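Local atomic coordinates of tRNA-splicing ligase RtcB (PDB entry 2EPG), a protein that probably joins RNA ends as a GTP- and manganese-dependent ligase, sealing a 2',3'-cyclic phosphate or 3'-phosphate end to a 5'-hydroxyl end. Residues E289-D292 with Y293-A296; H254-C257 with Q258-E262. All coordinates share one frame; numbering follows the deposited sequence.

Overall arrangement
Both contacts are runs of about two turns, and their helices pack on each other: 289-296 (contact 1) opens helix 288-321, while 254-262 lies in helix 250-265. The contact centres are about 11 Å apart. Y260 of contact 2 is the hub: its CE2 comes within 3.5 Å of Y293 N, and its CE1 lies 3.7 Å from A296 CB, which also touches V256. Y260 and Y293 meet ring to ring, planes about 60° apart. The predicted manganese ligand D106 is near both, its side chain about 6 Å from that of H254 and about 10 Å from that of Y293, whose side chain is also about 8 Å from that of N340, predicted to bind GMP.

Contact 1: residues E289-D292 with Y293-A296; sequences EGQD and YLQA
The side-chain amides of Q291 and Q295 come near each other one turn apart, with their planes turned 72° from one another. They are not bonded to each other, Q291 OE1 being 4.2 Å from Q295 NE2; Q291 NE2 is bonded to the carbonyl of I285, and Q295 OE1 weakly to N191. Q295 lays its chain over the backbone carbonyl of Q291, CG resting 3.3 Å from Q291 O. With CG opposite its own carbonyl carbon (chi1 -74°), the Q295 chain sets off back toward the preceding turn. The Y293 ring takes another course: CG is trans to the backbone N (chi1 167°), and the ring leads away from 289-292 toward V98 and V103, leaving CB 3.7 Å from E289 O. This is regular alpha-helix near the start of helix 288-321, with four successive i to i+4 backbone bonds, the shortest from A296 N to D292 O at 2.9 Å. L294 covers the carbonyl of G290, its CG 3.6 Å from G290 O. The D292 carboxylate has two cationic partners, pairing through OD2 with K194 of a loop and through OD1 with R263, the latter bridging to helix 250-265.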
loop_
_atom_site.group_PDB
_atom_site.type_symbol
_atom_site.label_atom_id
_atom_site.label_comp_id
_atom_site.label_asym_id
_atom_site.label_seq_id
_atom_site.Cartn_x
_atom_site.Cartn_y
_atom_site.Cartn_z
ATOM N N GLU A 289 -11.852 21.490 -7.724
ATOM C CA GLU A 289 -12.219 20.344 -6.909
ATOM C C GLU A 289 -11.214 19.191 -7.030
ATOM O O GLU A 289 -10.915 18.503 -6.039
ATOM C CB GLU A 289 -13.620 19.846 -7.294
ATOM C CG GLU A 289 -14.720 20.889 -7.110
ATOM C CD GLU A 289 -14.804 21.885 -8.256
ATOM O OE1 GLU A 289 -15.641 22.809 -8.180
ATOM O OE2 GLU A 289 -14.047 21.757 -9.236
ATOM N N GLY A 290 -10.719 18.967 -8.248
ATOM C CA GLY A 290 -9.757 17.909 -8.468
ATOM C C GLY A 290 -8.490 18.239 -7.710
ATOM O O GLY A 290 -7.972 17.422 -6.955
ATOM N N GLN A 291 -8.004 19.460 -7.901
ATOM C CA GLN A 291 -6.802 19.934 -7.228
ATOM C C GLN A 291 -6.924 19.868 -5.716
ATOM O O GLN A 291 -5.960 19.509 -5.025
ATOM C CB GLN A 291 -6.510 21.377 -7.638
ATOM C CG GLN A 291 -5.983 21.522 -9.052
ATOM C CD GLN A 291 -4.560 21.020 -9.169
ATOM O OE1 GLN A 291 -3.646 21.578 -8.560
ATOM N NE2 GLN A 291 -4.365 19.952 -9.934
ATOM N N ASP A 292 -8.097 20.220 -5.189
ATOM C CA ASP A 292 -8.278 20.203 -3.738
ATOM C C ASP A 292 -8.196 18.797 -3.165
ATOM O O ASP A 292 -7.542 18.580 -2.147
ATOM C CB ASP A 292 -9.610 20.835 -3.353
ATOM C CG ASP A 292 -9.591 22.357 -3.453
ATOM O OD1 ASP A 292 -10.651 22.962 -3.231
ATOM O OD2 ASP A 292 -8.535 22.952 -3.738
ATOM N N TYR A 293 -8.860 17.848 -3.818
ATOM C CA TYR A 293 -8.842 16.465 -3.351
ATOM C C TYR A 293 -7.421 15.922 -3.370
ATOM O O TYR A 293 -6.987 15.239 -2.429
ATOM C CB TYR A 293 -9.728 15.563 -4.226
ATOM C CG TYR A 293 -9.489 14.077 -3.962
ATOM C CD1 TYR A 293 -9.822 13.507 -2.728
ATOM C CD2 TYR A 293 -8.862 13.267 -4.917
ATOM C CE1 TYR A 293 -9.537 12.179 -2.442
ATOM C CE2 TYR A 293 -8.562 11.925 -4.638
ATOM C CZ TYR A 293 -8.902 11.386 -3.396
ATOM O OH TYR A 293 -8.593 10.064 -3.098
ATOM N N LEU A 294 -6.696 16.227 -4.439
ATOM C CA LEU A 294 -5.327 15.742 -4.565
ATOM C C LEU A 294 -4.482 16.289 -3.428
ATOM O O LEU A 294 -3.665 15.565 -2.859
ATOM C CB LEU A 294 -4.731 16.131 -5.926
ATOM C CG LEU A 294 -5.144 15.206 -7.085
ATOM C CD1 LEU A 294 -4.753 15.823 -8.426
ATOM C CD2 LEU A 294 -4.476 13.841 -6.908
ATOM N N GLN A 295 -4.694 17.559 -3.075
ATOM C CA GLN A 295 -3.935 18.154 -1.981
ATOM C C GLN A 295 -4.306 17.563 -0.635
ATOM O O GLN A 295 -3.448 17.373 0.216
ATOM C CB GLN A 295 -4.137 19.668 -1.954
ATOM C CG GLN A 295 -3.404 20.390 -3.048
ATOM C CD GLN A 295 -3.922 21.807 -3.235
ATOM O OE1 GLN A 295 -4.218 22.504 -2.265
ATOM N NE2 GLN A 295 -4.017 22.239 -4.479
ATOM N N ALA A 296 -5.589 17.284 -0.437
ATOM C CA ALA A 296 -6.077 16.700 0.815
ATOM C C ALA A 296 -5.693 15.210 0.911
ATOM O O ALA A 296 -5.419 14.672 1.990
ATOM C CB ALA A 296 -7.606 16.858 0.892
#

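Contact 2: residues H254-C257 with Q258-E262; sequences HQVC and QDYVE
Q255 and D259 are joined by a side-chain hydrogen bond one turn apart: Q255 NE2 donates to D259 OD2 at 2.8 Å, nearly straight at 166°. The acceptor lies in the plane of the Q255 amide, yet the donor reaches OD2 from above the carboxylate plane. Q255 gets there by folding: CG is trans to N (chi1 -167°), and the bend at chi2 swings the amide over D259. The other carboxylate oxygen, OD1, bonds to S196, so D259 is held from two directions; a leucine here would probably leave both the Q255 amide nitrogen and the S196 hydroxyl without this partner, and the glutamine amide steadied mainly by the weak bond of Q255 OE1 to R202. In the backbone, D259 N bonds to Q255 O, also at 2.8 Å, linking the same two residues a second time. Backbone bonds from Q258, Y260 and V261 back to H254, V256 and C257 continue the pattern.

On the next side of the helix, V256 and Y260 run alongside each other and point the same way, with V256 CG1 4.0 Å from Y260 CD1. The carbonyl V256 O sits at the ring edge, in its plane, 3.2 Å from Y260 CD1. The phenol OH goes on to bond the carbonyl of K194, and the ring leans against D292 and A296 of helix 288-321. C257 and V261 make a similar apolar pair, SG to CG2 4.1 Å, with C257 also touching F105 and V261 touching Y80 and P100. H254 meets the ring of F105, next to the predicted manganese ligand D106. These are the i to i+4 contacts of an alpha-helix largely buried against its neighbours, here one that packs beside the probable metal site of the RtcB ligase.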
loop_
_atom_site.group_PDB
_atom_site.type_symbol
_atom_site.label_atom_id
_atom_site.label_comp_id
_atom_site.label_asym_id
_atom_site.label_seq_id
_atom_site.Cartn_x
_atom_site.Cartn_y
_atom_site.Cartn_z
ATOM N N HIS A 254 -10.190 8.259 5.563
ATOM C CA HIS A 254 -11.530 7.797 5.251
ATOM C C HIS A 254 -12.449 9.017 5.065
ATOM O O HIS A 254 -13.205 9.097 4.095
ATOM C CB HIS A 254 -12.041 6.919 6.397
ATOM C CG HIS A 254 -13.311 6.197 6.089
ATOM N ND1 HIS A 254 -13.331 4.922 5.565
ATOM C CD2 HIS A 254 -14.605 6.562 6.244
ATOM C CE1 HIS A 254 -14.585 4.530 5.415
ATOM N NE2 HIS A 254 -15.377 5.508 5.820
ATOM N N GLN A 255 -12.368 9.967 5.993
ATOM C CA GLN A 255 -13.203 11.167 5.938
ATOM C C GLN A 255 -12.913 11.985 4.687
ATOM O O GLN A 255 -13.830 12.438 4.022
ATOM C CB GLN A 255 -12.988 12.034 7.187
ATOM C CG GLN A 255 -14.033 13.142 7.371
ATOM C CD GLN A 255 -15.443 12.592 7.414
ATOM O OE1 GLN A 255 -15.750 11.738 8.231
ATOM N NE2 GLN A 255 -16.301 13.071 6.523
ATOM N N VAL A 256 -11.634 12.175 4.367
ATOM C CA VAL A 256 -11.251 12.921 3.173
ATOM C C VAL A 256 -11.862 12.300 1.913
ATOM O O VAL A 256 -12.274 13.008 0.985
ATOM C CB VAL A 256 -9.706 12.977 3.016
ATOM C CG1 VAL A 256 -9.335 13.484 1.615
ATOM C CG2 VAL A 256 -9.120 13.894 4.061
ATOM N N CYS A 257 -11.932 10.977 1.876
ATOM C CA CYS A 257 -12.507 10.314 0.714
ATOM C C CYS A 257 -13.994 10.642 0.643
ATOM O O CYS A 257 -14.521 10.983 -0.418
ATOM C CB CYS A 257 -12.301 8.794 0.797
ATOM S SG CYS A 257 -12.946 7.849 -0.639
ATOM N N GLN A 258 -14.660 10.547 1.788
ATOM C CA GLN A 258 -16.093 10.826 1.891
ATOM C C GLN A 258 -16.414 12.270 1.526
ATOM O O GLN A 258 -17.330 12.531 0.757
ATOM C CB GLN A 258 -16.581 10.545 3.312
ATOM C CG GLN A 258 -18.034 10.913 3.545
ATOM C CD GLN A 258 -19.000 9.963 2.858
ATOM O OE1 GLN A 258 -19.100 8.791 3.231
ATOM N NE2 GLN A 258 -19.713 10.460 1.847
ATOM N N ASP A 259 -15.648 13.201 2.084
ATOM C CA ASP A 259 -15.838 14.627 1.829
ATOM C C ASP A 259 -15.786 14.941 0.342
ATOM O O ASP A 259 -16.613 15.694 -0.170
ATOM C CB ASP A 259 -14.752 15.451 2.527
ATOM C CG ASP A 259 -14.852 15.416 4.046
ATOM O OD1 ASP A 259 -13.871 15.821 4.706
ATOM O OD2 ASP A 259 -15.901 15.001 4.583
ATOM N N TYR A 260 -14.814 14.365 -0.358
ATOM C CA TYR A 260 -14.666 14.651 -1.778
ATOM C C TYR A 260 -15.535 13.871 -2.741
ATOM O O TYR A 260 -15.861 14.379 -3.806
ATOM C CB TYR A 260 -13.191 14.569 -2.182
ATOM C CG TYR A 260 -12.424 15.790 -1.707
ATOM C CD1 TYR A 260 -11.776 15.796 -0.475
ATOM C CD2 TYR A 260 -12.431 16.970 -2.458
ATOM C CE1 TYR A 260 -11.156 16.947 0.007
ATOM C CE2 TYR A 260 -11.820 18.130 -1.993
ATOM C CZ TYR A 260 -11.188 18.109 -0.759
ATOM O OH TYR A 260 -10.601 19.251 -0.292
ATOM N N VAL A 261 -15.912 12.647 -2.390
ATOM C CA VAL A 261 -16.786 11.895 -3.275
ATOM C C VAL A 261 -18.063 12.724 -3.421
ATOM O O VAL A 261 -18.499 13.013 -4.541
ATOM C CB VAL A 261 -17.181 10.510 -2.699
ATOM C CG1 VAL A 261 -18.350 9.940 -3.494
ATOM C CG2 VAL A 261 -16.003 9.552 -2.766
ATOM N N GLU A 262 -18.653 13.114 -2.290
ATOM C CA GLU A 262 -19.886 13.891 -2.336
ATOM C C GLU A 262 -19.684 15.263 -2.953
ATOM O O GLU A 262 -20.559 15.759 -3.653
ATOM C CB GLU A 262 -20.536 14.001 -0.944
ATOM C CG GLU A 262 -19.601 14.210 0.225
ATOM C CD GLU A 262 -20.327 14.088 1.568
ATOM O OE1 GLU A 262 -20.809 12.975 1.897
ATOM O OE2 GLU A 262 -20.419 15.107 2.294
#